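Long-range contacts in CalS10 (Micromonospora echinospora, PDB 6UK5), which binds S-adenosylmethionine and probably methylates an amino pentose during the biosynthesis of calicheamicin: residues 103-111 and 133-141; 119-127 and 150-158. All coordinates share one frame; numbering follows the deposited sequence.

Contact 1: residues 103-111 and 133-141; sequences AGDMRTFDL and EMRAAVAAM. With SAM (S-adenosylmethionine), chain D.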
loop_
_atom_site.group_PDB
_atom_site.type_symbol
_atom_site.label_atom_id
_atom_site.label_comp_id
_atom_site.label_asym_id
_atom_site.label_seq_id
_atom_site.Cartn_x
_atom_site.Cartn_y
_atom_site.Cartn_z
ATOM N N ALA A 103 1.792 -9.539 32.091
ATOM C CA ALA A 103 0.655 -8.731 31.682
ATOM C C ALA A 103 0.349 -7.759 32.810
ATOM O O ALA A 103 0.210 -8.167 33.968
ATOM C CB ALA A 103 -0.560 -9.606 31.381
ATOM N N GLY A 104 0.248 -6.479 32.483
ATOM C CA GLY A 104 0.066 -5.498 33.535
ATOM C C GLY A 104 -0.250 -4.135 32.971
ATOM O O GLY A 104 -0.142 -3.889 31.766
ATOM N N ASP A 105 -0.648 -3.251 33.877
ATOM C CA ASP A 105 -0.899 -1.853 33.570
ATOM C C ASP A 105 0.230 -0.997 34.120
ATOM O O ASP A 105 0.606 -1.122 35.291
ATOM C CB ASP A 105 -2.240 -1.396 34.146
ATOM C CG ASP A 105 -2.724 -0.098 33.529
ATOM O OD1 ASP A 105 -1.897 0.826 33.364
ATOM O OD2 ASP A 105 -3.927 -0.003 33.203
ATOM N N MET A 106 0.767 -0.136 33.260
ATOM C CA MET A 106 1.829 0.776 33.656
ATOM C C MET A 106 1.461 1.583 34.893
ATOM O O MET A 106 2.331 1.882 35.720
ATOM C CB MET A 106 2.100 1.715 32.480
ATOM C CG MET A 106 3.371 2.506 32.535
ATOM S SD MET A 106 3.579 3.555 31.069
ATOM C CE MET A 106 2.150 3.174 30.051
ATOM N N ARG A 107 0.182 1.933 35.046
ATOM C CA ARG A 107 -0.254 2.782 36.149
ATOM C C ARG A 107 -0.353 2.060 37.492
ATOM O O ARG A 107 -0.457 2.734 38.522
ATOM C CB ARG A 107 -1.607 3.425 35.807
ATOM C CG ARG A 107 -1.642 4.137 34.449
ATOM C CD ARG A 107 -3.062 4.304 33.896
ATOM N NE ARG A 107 -3.576 3.125 33.203
ATOM C CZ ARG A 107 -4.628 3.139 32.385
ATOM N NH1 ARG A 107 -5.285 4.270 32.158
ATOM N NH2 ARG A 107 -5.028 2.019 31.795
ATOM N N THR A 108 -0.332 0.725 37.518
ATOM C CA THR A 108 -0.662 -0.016 38.736
ATOM C C THR A 108 0.175 -1.258 39.007
ATOM O O THR A 108 0.005 -1.846 40.079
ATOM C CB THR A 108 -2.147 -0.423 38.747
ATOM O OG1 THR A 108 -2.480 -1.105 37.529
ATOM C CG2 THR A 108 -3.050 0.780 38.985
ATOM N N PHE A 109 1.043 -1.698 38.101
ATOM C CA PHE A 109 1.618 -3.028 38.240
ATOM C C PHE A 109 2.449 -3.127 39.518
ATOM O O PHE A 109 2.912 -2.127 40.076
ATOM C CB PHE A 109 2.492 -3.371 37.031
ATOM C CG PHE A 109 3.784 -2.597 36.969
ATOM C CD1 PHE A 109 3.792 -1.242 36.684
ATOM C CD2 PHE A 109 4.996 -3.238 37.174
ATOM C CE1 PHE A 109 4.983 -0.537 36.623
ATOM C CE2 PHE A 109 6.186 -2.541 37.108
ATOM C CZ PHE A 109 6.179 -1.189 36.834
ATOM N N ASP A 110 2.625 -4.362 39.982
ATOM C CA ASP A 110 3.491 -4.653 41.120
ATOM C C ASP A 110 4.067 -6.042 40.912
ATOM O O ASP A 110 3.315 -7.017 40.818
ATOM C CB ASP A 110 2.730 -4.578 42.445
ATOM C CG ASP A 110 3.641 -4.714 43.646
ATOM O OD1 ASP A 110 4.776 -5.211 43.487
ATOM O OD2 ASP A 110 3.217 -4.321 44.751
ATOM N N LEU A 111 5.393 -6.128 40.844
ATOM C CA LEU A 111 6.076 -7.393 40.627
ATOM C C LEU A 111 6.885 -7.814 41.844
ATOM O O LEU A 111 7.579 -8.835 41.792
ATOM C CB LEU A 111 6.998 -7.290 39.408
ATOM C CG LEU A 111 6.360 -6.807 38.102
ATOM C CD1 LEU A 111 7.427 -6.236 37.171
ATOM C CD2 LEU A 111 5.565 -7.905 37.419
ATOM N N GLU A 133 -2.358 10.172 35.372
ATOM C CA GLU A 133 -2.034 8.793 35.022
ATOM C C GLU A 133 -0.539 8.632 34.780
ATOM O O GLU A 133 0.071 7.660 35.244
ATOM C CB GLU A 133 -2.842 8.366 33.796
ATOM C CG GLU A 133 -4.329 8.167 34.093
ATOM C CD GLU A 133 -5.116 7.662 32.895
ATOM O OE1 GLU A 133 -4.587 7.712 31.765
ATOM O OE2 GLU A 133 -6.268 7.215 33.079
ATOM N N MET A 134 0.071 9.575 34.062
ATOM C CA MET A 134 1.511 9.521 33.836
ATOM C C MET A 134 2.277 9.569 35.151
ATOM O O MET A 134 3.291 8.881 35.312
ATOM C CB MET A 134 1.931 10.672 32.924
ATOM C CG MET A 134 3.436 10.834 32.752
ATOM S SD MET A 134 4.161 11.911 34.013
ATOM C CE MET A 134 3.378 13.472 33.622
ATOM N N ARG A 135 1.811 10.378 36.105
ATOM C CA ARG A 135 2.489 10.453 37.394
ATOM C C ARG A 135 2.369 9.147 38.165
ATOM O O ARG A 135 3.299 8.766 38.886
ATOM C CB ARG A 135 1.928 11.609 38.220
ATOM C CG ARG A 135 2.222 12.985 37.645
ATOM C CD ARG A 135 1.381 14.058 38.319
ATOM N NE ARG A 135 1.600 14.088 39.764
ATOM C CZ ARG A 135 2.466 14.885 40.390
ATOM N NH1 ARG A 135 3.218 15.739 39.706
ATOM N NH2 ARG A 135 2.580 14.823 41.711
ATOM N N ALA A 136 1.238 8.450 38.035
ATOM C CA ALA A 136 1.120 7.130 38.643
ATOM C C ALA A 136 2.044 6.133 37.959
ATOM O O ALA A 136 2.706 5.329 38.626
ATOM C CB ALA A 136 -0.330 6.650 38.574
ATOM N N ALA A 137 2.111 6.180 36.627
ATOM C CA ALA A 137 3.040 5.326 35.894
ATOM C C ALA A 137 4.479 5.603 36.310
ATOM O O ALA A 137 5.215 4.689 36.698
ATOM C CB ALA A 137 2.856 5.539 34.391
ATOM N N VAL A 138 4.900 6.869 36.231
ATOM C CA VAL A 138 6.270 7.220 36.592
ATOM C C VAL A 138 6.565 6.833 38.032
ATOM O O VAL A 138 7.695 6.453 38.362
ATOM C CB VAL A 138 6.512 8.723 36.350
ATOM C CG1 VAL A 138 7.768 9.188 37.072
ATOM C CG2 VAL A 138 6.636 9.003 34.859
ATOM N N ALA A 139 5.564 6.918 38.912
ATOM C CA ALA A 139 5.781 6.541 40.304
ATOM C C ALA A 139 5.866 5.028 40.456
ATOM O O ALA A 139 6.675 4.523 41.242
ATOM C CB ALA A 139 4.664 7.108 41.182
ATOM N N ALA A 140 5.044 4.290 39.707
ATOM C CA ALA A 140 5.103 2.832 39.754
ATOM C C ALA A 140 6.454 2.323 39.267
ATOM O O ALA A 140 7.108 1.521 39.944
ATOM C CB ALA A 140 3.970 2.237 38.919
ATOM N N MET A 141 6.887 2.779 38.088
ATOM C CA MET A 141 8.188 2.372 37.565
ATOM C C MET A 141 9.297 2.648 38.573
ATOM O O MET A 141 10.172 1.805 38.801
ATOM C CB MET A 141 8.478 3.101 36.250
ATOM C CG MET A 141 7.452 2.874 35.154
ATOM S SD MET A 141 8.045 3.486 33.563
ATOM C CE MET A 141 6.812 4.719 33.157
HETATM N N SAM D . 8.548 -0.532 23.599
HETATM C CA SAM D . 7.563 -0.704 22.580
HETATM C C SAM D . 8.185 -0.676 21.149
HETATM O O SAM D . 9.011 0.231 20.881
HETATM O OXT SAM D . 7.798 -1.568 20.368
HETATM C CB SAM D . 6.486 0.382 22.705
HETATM C CG SAM D . 5.242 -0.110 21.985
HETATM S SD SAM D . 4.257 1.371 21.672
HETATM C CE SAM D . 3.225 0.802 20.330
HETATM C "C5'" SAM D . 3.027 1.494 23.026
HETATM C "C4'" SAM D . 2.726 0.241 23.859
HETATM O "O4'" SAM D . 2.264 0.654 25.158
HETATM C "C3'" SAM D . 1.640 -0.667 23.276
HETATM O "O3'" SAM D . 2.198 -1.900 22.829
HETATM C "C2'" SAM D . 0.660 -0.906 24.441
HETATM O "O2'" SAM D . 0.368 -2.289 24.614
HETATM C "C1'" SAM D . 1.404 -0.345 25.653
HETATM N N9 SAM D . 0.546 0.258 26.666
HETATM C C8 SAM D . -0.324 1.307 26.510
HETATM N N7 SAM D . -0.906 1.689 27.619
HETATM C C5 SAM D . -0.381 0.837 28.577
HETATM C C6 SAM D . -0.574 0.734 29.968
HETATM N N6 SAM D . -1.427 1.497 30.658
HETATM N N1 SAM D . 0.137 -0.200 30.635
HETATM C C2 SAM D . 0.976 -0.981 29.947
HETATM N N3 SAM D . 1.232 -0.986 28.637
HETATM C C4 SAM D . 0.519 -0.048 28.006
#

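Contact 2: residues 119-127 and 150-158; sequences TCLFTAVNF and VLVLEPWWF. With SAM (S-adenosylmethionine), chain D.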
loop_
_atom_site.group_PDB
_atom_site.type_symbol
_atom_site.label_atom_id
_atom_site.label_comp_id
_atom_site.label_asym_id
_atom_site.label_seq_id
_atom_site.Cartn_x
_atom_site.Cartn_y
_atom_site.Cartn_z
ATOM N N THR A 119 12.837 0.852 31.616
ATOM C CA THR A 119 12.724 1.646 30.403
ATOM C C THR A 119 11.273 1.724 29.949
ATOM O O THR A 119 10.468 0.824 30.210
ATOM C CB THR A 119 13.581 1.073 29.266
ATOM O OG1 THR A 119 13.009 -0.154 28.799
ATOM C CG2 THR A 119 15.006 0.817 29.735
ATOM N N CYS A 120 10.952 2.825 29.267
ATOM C CA CYS A 120 9.607 3.104 28.757
ATOM C C CYS A 120 9.815 3.916 27.477
ATOM O O CYS A 120 9.943 5.141 27.524
ATOM C CB CYS A 120 8.760 3.856 29.773
ATOM S SG CYS A 120 6.990 3.946 29.380
ATOM N N LEU A 121 9.854 3.222 26.342
ATOM C CA LEU A 121 10.385 3.786 25.113
ATOM C C LEU A 121 9.320 3.851 24.023
ATOM O O LEU A 121 8.267 3.213 24.102
ATOM C CB LEU A 121 11.583 2.960 24.612
ATOM C CG LEU A 121 12.599 2.558 25.685
ATOM C CD1 LEU A 121 13.539 1.477 25.165
ATOM C CD2 LEU A 121 13.382 3.762 26.192
ATOM N N PHE A 122 9.631 4.642 22.993
ATOM C CA PHE A 122 8.751 4.851 21.842
ATOM C C PHE A 122 7.405 5.434 22.274
ATOM O O PHE A 122 6.342 4.997 21.827
ATOM C CB PHE A 122 8.565 3.550 21.051
ATOM C CG PHE A 122 8.192 3.749 19.594
ATOM C CD1 PHE A 122 8.375 4.968 18.959
ATOM C CD2 PHE A 122 7.667 2.698 18.860
ATOM C CE1 PHE A 122 8.039 5.135 17.633
ATOM C CE2 PHE A 122 7.326 2.862 17.529
ATOM C CZ PHE A 122 7.513 4.085 16.916
ATOM N N THR A 123 7.457 6.445 23.145
ATOM C CA THR A 123 6.280 7.231 23.523
ATOM C C THR A 123 5.192 6.371 24.158
ATOM O O THR A 123 4.001 6.655 24.013
ATOM C CB THR A 123 5.701 7.989 22.320
ATOM O OG1 THR A 123 4.999 7.079 21.462
ATOM C CG2 THR A 123 6.811 8.680 21.533
ATOM N N ALA A 124 5.586 5.308 24.860
ATOM C CA ALA A 124 4.595 4.415 25.453
ATOM C C ALA A 124 3.785 5.126 26.531
ATOM O O ALA A 124 2.569 4.924 26.638
ATOM C CB ALA A 124 5.284 3.176 26.027
ATOM N N VAL A 125 4.437 5.970 27.333
ATOM C CA VAL A 125 3.739 6.641 28.424
ATOM C C VAL A 125 2.680 7.601 27.903
ATOM O O VAL A 125 1.700 7.889 28.600
ATOM C CB VAL A 125 4.752 7.375 29.320
ATOM C CG1 VAL A 125 5.211 8.669 28.657
ATOM C CG2 VAL A 125 4.139 7.675 30.679
ATOM N N ASN A 126 2.841 8.103 26.685
ATOM C CA ASN A 126 1.916 9.094 26.151
ATOM C C ASN A 126 0.640 8.483 25.587
ATOM O O ASN A 126 -0.162 9.209 24.992
ATOM C CB ASN A 126 2.622 9.934 25.088
ATOM C CG ASN A 126 3.857 10.624 25.632
ATOM O OD1 ASN A 126 4.970 10.118 25.500
ATOM N ND2 ASN A 126 3.663 11.771 26.271
ATOM N N PHE A 127 0.431 7.182 25.769
ATOM C CA PHE A 127 -0.862 6.559 25.519
ATOM C C PHE A 127 -1.786 6.668 26.719
ATOM O O PHE A 127 -2.938 6.226 26.648
ATOM C CB PHE A 127 -0.680 5.094 25.118
ATOM C CG PHE A 127 -0.192 4.924 23.712
ATOM C CD1 PHE A 127 -1.090 4.876 22.659
ATOM C CD2 PHE A 127 1.163 4.844 23.439
ATOM C CE1 PHE A 127 -0.650 4.735 21.358
ATOM C CE2 PHE A 127 1.613 4.705 22.140
ATOM C CZ PHE A 127 0.703 4.650 21.098
ATOM N N VAL A 150 18.141 3.295 37.342
ATOM C CA VAL A 150 18.025 4.191 36.199
ATOM C C VAL A 150 16.643 4.033 35.581
ATOM O O VAL A 150 16.231 2.921 35.236
ATOM C CB VAL A 150 19.116 3.907 35.151
ATOM C CG1 VAL A 150 19.039 4.917 34.014
ATOM C CG2 VAL A 150 20.494 3.924 35.797
ATOM N N LEU A 151 15.933 5.146 35.439
ATOM C CA LEU A 151 14.701 5.208 34.666
ATOM C C LEU A 151 14.978 6.004 33.400
ATOM O O LEU A 151 15.543 7.100 33.465
ATOM C CB LEU A 151 13.576 5.843 35.483
ATOM C CG LEU A 151 12.146 5.499 35.066
ATOM C CD1 LEU A 151 11.240 5.514 36.281
ATOM C CD2 LEU A 151 11.639 6.483 34.029
ATOM N N VAL A 152 14.600 5.450 32.253
ATOM C CA VAL A 152 14.805 6.104 30.966
ATOM C C VAL A 152 13.478 6.108 30.224
ATOM O O VAL A 152 12.798 5.078 30.148
ATOM C CB VAL A 152 15.910 5.424 30.132
ATOM C CG1 VAL A 152 17.093 5.067 31.022
ATOM C CG2 VAL A 152 15.385 4.202 29.405
ATOM N N LEU A 153 13.112 7.267 29.684
ATOM C CA LEU A 153 11.771 7.496 29.164
ATOM C C LEU A 153 11.859 8.335 27.904
ATOM O O LEU A 153 12.391 9.449 27.933
ATOM C CB LEU A 153 10.908 8.191 30.220
ATOM C CG LEU A 153 9.415 8.347 29.946
ATOM C CD1 LEU A 153 8.647 8.127 31.235
ATOM C CD2 LEU A 153 9.113 9.718 29.374
ATOM N N GLU A 154 11.344 7.798 26.797
ATOM C CA GLU A 154 11.281 8.539 25.547
ATOM C C GLU A 154 9.936 9.248 25.472
ATOM O O GLU A 154 8.906 8.579 25.289
ATOM C CB GLU A 154 11.459 7.603 24.358
ATOM C CG GLU A 154 11.565 8.321 23.018
ATOM C CD GLU A 154 11.593 7.365 21.846
ATOM O OE1 GLU A 154 11.683 6.142 22.077
ATOM O OE2 GLU A 154 11.517 7.838 20.693
ATOM N N PRO A 155 9.883 10.572 25.603
ATOM C CA PRO A 155 8.597 11.271 25.586
ATOM C C PRO A 155 8.148 11.627 24.176
ATOM O O PRO A 155 8.940 11.709 23.235
ATOM C CB PRO A 155 8.896 12.541 26.394
ATOM C CG PRO A 155 10.305 12.853 26.024
ATOM C CD PRO A 155 10.999 11.508 25.845
ATOM N N TRP A 156 6.842 11.835 24.049
ATOM C CA TRP A 156 6.280 12.396 22.831
ATOM C C TRP A 156 6.412 13.913 22.819
ATOM O O TRP A 156 6.125 14.582 23.817
ATOM C CB TRP A 156 4.808 11.995 22.707
ATOM C CG TRP A 156 4.069 12.640 21.567
ATOM C CD1 TRP A 156 2.965 13.438 21.665
ATOM C CD2 TRP A 156 4.374 12.550 20.168
ATOM N NE1 TRP A 156 2.563 13.848 20.418
ATOM C CE2 TRP A 156 3.411 13.317 19.481
ATOM C CE3 TRP A 156 5.365 11.895 19.429
ATOM C CZ2 TRP A 156 3.410 13.448 18.092
ATOM C CZ3 TRP A 156 5.362 12.028 18.048
ATOM C CH2 TRP A 156 4.392 12.799 17.396
ATOM N N TRP A 157 6.848 14.445 21.681
ATOM C CA TRP A 157 6.859 15.872 21.413
ATOM C C TRP A 157 6.229 16.041 20.037
ATOM O O TRP A 157 6.156 15.087 19.257
ATOM C CB TRP A 157 8.258 16.506 21.417
ATOM C CG TRP A 157 9.078 16.350 22.674
ATOM C CD1 TRP A 157 10.313 15.774 22.774
ATOM C CD2 TRP A 157 8.713 16.745 24.006
ATOM N NE1 TRP A 157 10.752 15.816 24.076
ATOM C CE2 TRP A 157 9.784 16.397 24.853
ATOM C CE3 TRP A 157 7.588 17.362 24.561
ATOM C CZ2 TRP A 157 9.764 16.646 26.225
ATOM C CZ3 TRP A 157 7.570 17.609 25.924
ATOM C CH2 TRP A 157 8.650 17.251 26.740
ATOM N N PHE A 158 5.783 17.240 19.725
ATOM C CA PHE A 158 5.251 17.428 18.382
ATOM C C PHE A 158 6.392 17.648 17.395
ATOM O O PHE A 158 7.237 18.518 17.623
ATOM C CB PHE A 158 4.302 18.623 18.334
ATOM C CG PHE A 158 3.040 18.437 19.124
ATOM C CD1 PHE A 158 2.165 17.411 18.814
ATOM C CD2 PHE A 158 2.713 19.302 20.156
ATOM C CE1 PHE A 158 0.994 17.241 19.527
ATOM C CE2 PHE A 158 1.542 19.136 20.872
ATOM C CZ PHE A 158 0.682 18.105 20.557
HETATM N N SAM D . 8.548 -0.532 23.599
HETATM C CA SAM D . 7.563 -0.704 22.580
HETATM C C SAM D . 8.185 -0.676 21.149
HETATM O O SAM D . 9.011 0.231 20.881
HETATM O OXT SAM D . 7.798 -1.568 20.368
HETATM C CB SAM D . 6.486 0.382 22.705
HETATM C CG SAM D . 5.242 -0.110 21.985
HETATM S SD SAM D . 4.257 1.371 21.672
HETATM C CE SAM D . 3.225 0.802 20.330
HETATM C "C5'" SAM D . 3.027 1.494 23.026
HETATM C "C4'" SAM D . 2.726 0.241 23.859
HETATM O "O4'" SAM D . 2.264 0.654 25.158
HETATM C "C3'" SAM D . 1.640 -0.667 23.276
HETATM O "O3'" SAM D . 2.198 -1.900 22.829
HETATM C "C2'" SAM D . 0.660 -0.906 24.441
HETATM O "O2'" SAM D . 0.368 -2.289 24.614
HETATM C "C1'" SAM D . 1.404 -0.345 25.653
HETATM N N9 SAM D . 0.546 0.258 26.666
HETATM C C8 SAM D . -0.324 1.307 26.510
HETATM N N7 SAM D . -0.906 1.689 27.619
HETATM C C5 SAM D . -0.381 0.837 28.577
HETATM C C6 SAM D . -0.574 0.734 29.968
HETATM N N6 SAM D . -1.427 1.497 30.658
HETATM N N1 SAM D . 0.137 -0.200 30.635
HETATM C C2 SAM D . 0.976 -0.981 29.947
HETATM N N3 SAM D . 1.232 -0.986 28.637
HETATM C C4 SAM D . 0.519 -0.048 28.006
#

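Contact 1: residues 103-111 and 133-141
Arg107 and Glu133 both set CG anti to the carbonyl carbon, but the arginine bends at its third torsion (chi3 -83°) while the glutamate runs on extended, bringing the two side chains alongside each other and pointing the same way. NH1 of Arg107 meets OE2 of Glu133 at 3.2 Å, a salt bridge with a weak hydrogen bond; the carboxylate stands at the guanidinium edge with its plane turned 87° against it. The stronger partner of Glu133 is the backbone N of Gly129, which OE1 accepts. With its NE and NH2 side, Arg107 grips Asp105 side-on, NE to OD1 at 2.9 Å and NH2 to OD2 at 2.7 Å. OD1 of Asp105 also takes the backbone N of Arg107, closing an Asx turn, and receives N6 of the S-adenosylmethionine adenine at 2.8 Å. A leucine in place of Asp105 would probably leave N6 without its acceptor and the guanidinium of Arg107 held across the contact by just the weak bond to Glu133, freer to turn. Beside this polar chain, the backbone N of Met106 donates to N1 of the adenine at 2.7 Å. CG of Met106 packs on CB of Ala137 at 3.6 Å, and CE1 of Phe109 lies 3.7 Å from CB of Ala140, seating the loop on helix 131-143. The small alanines let the loop backbone close in: CA of Ala137 makes a CA-H...O contact with O of Met106. An acceptor for N6 beside a donor for N1 matches the hydrogen-bonding edge of adenine, and the positive charge of Arg107 probably helps keep Asp105 ionised as that acceptor.

Contact 2: residues 119-127 and 150-158
Thr119 and Cys120 pair in parallel with Val152 and Leu153, Cys120 N donating to Val152 O at 3.0 Å and Glu154 N to Cys120 O at 3.1 Å. Thr119 and Val152 stand side by side on one face of the sheet, meeting through their CG2 methyls, while OG1 of Thr119 turns to Asp60. CD2 of Leu121 crosses to CG2 of Val152 at 3.8 Å. On the other face, with Cys120 and Leu153, CG1 of Val125 reaches CD2 of Leu153 at roughly a right angle. These are neighbouring strands of the Rossmann-like methyltransferase sheet, linked by helix 131-143 in a beta-alpha-beta crossover, and the chain past Cys120 enters the cofactor pocket: O of Leu121 lies 3.6 Å from CB of S-adenosylmethionine, and CB of Phe122 is 3.4 Å from its carboxylate O. Beyond the paired strands, where the backbones share one more weak bond, Thr123 N to Glu154 O, side chains do most of the joining. CG of Glu154 is anti to the backbone N (chi1 -173°) and the chain continues extended, carrying OE1 to the backbone N of Phe122 at 2.7 Å; that donor comes from above the carboxylate plane, 54° out of it. The buried acid has its other oxygen, OE2, in a salt bridge with Arg244 and hydrogen-bonded to Thr242. Asn126 answers from the short 3-10 segment: OD1 accepts the backbone N of Trp156 at 2.9 Å from above the amide plane, with the amide lying across CB of Trp156. ND2 of Asn126 is hydrogen-bonded to Thr216 O, at the end of strand 206-216, and to the Tyr223 hydroxyl on helix 220-229.

How the contacts relate
The segments alternate along the chain: 103-111, 119-127, 133-141, then 150-158. Contact 2 joins adjacent parallel strands, 115-120 and 149-153, near the centre of the chain. Helix 131-143, which connects them, lies over the sheet and carries one half of contact 1. The centres are 13 Å apart, yet the contacts touch: SD of Met106 packs on SG of Cys120 at 3.8 Å, and CB of Met141 on CD1 of Leu151 at 3.7 Å. Both reach the same cofactor, contact 1 at the adenine through its loop, contact 2 at the methionine part and ribose through residues after strand 115-120, so loops following two strands of one sheet line the pocket, with the crossover helix packed behind the first.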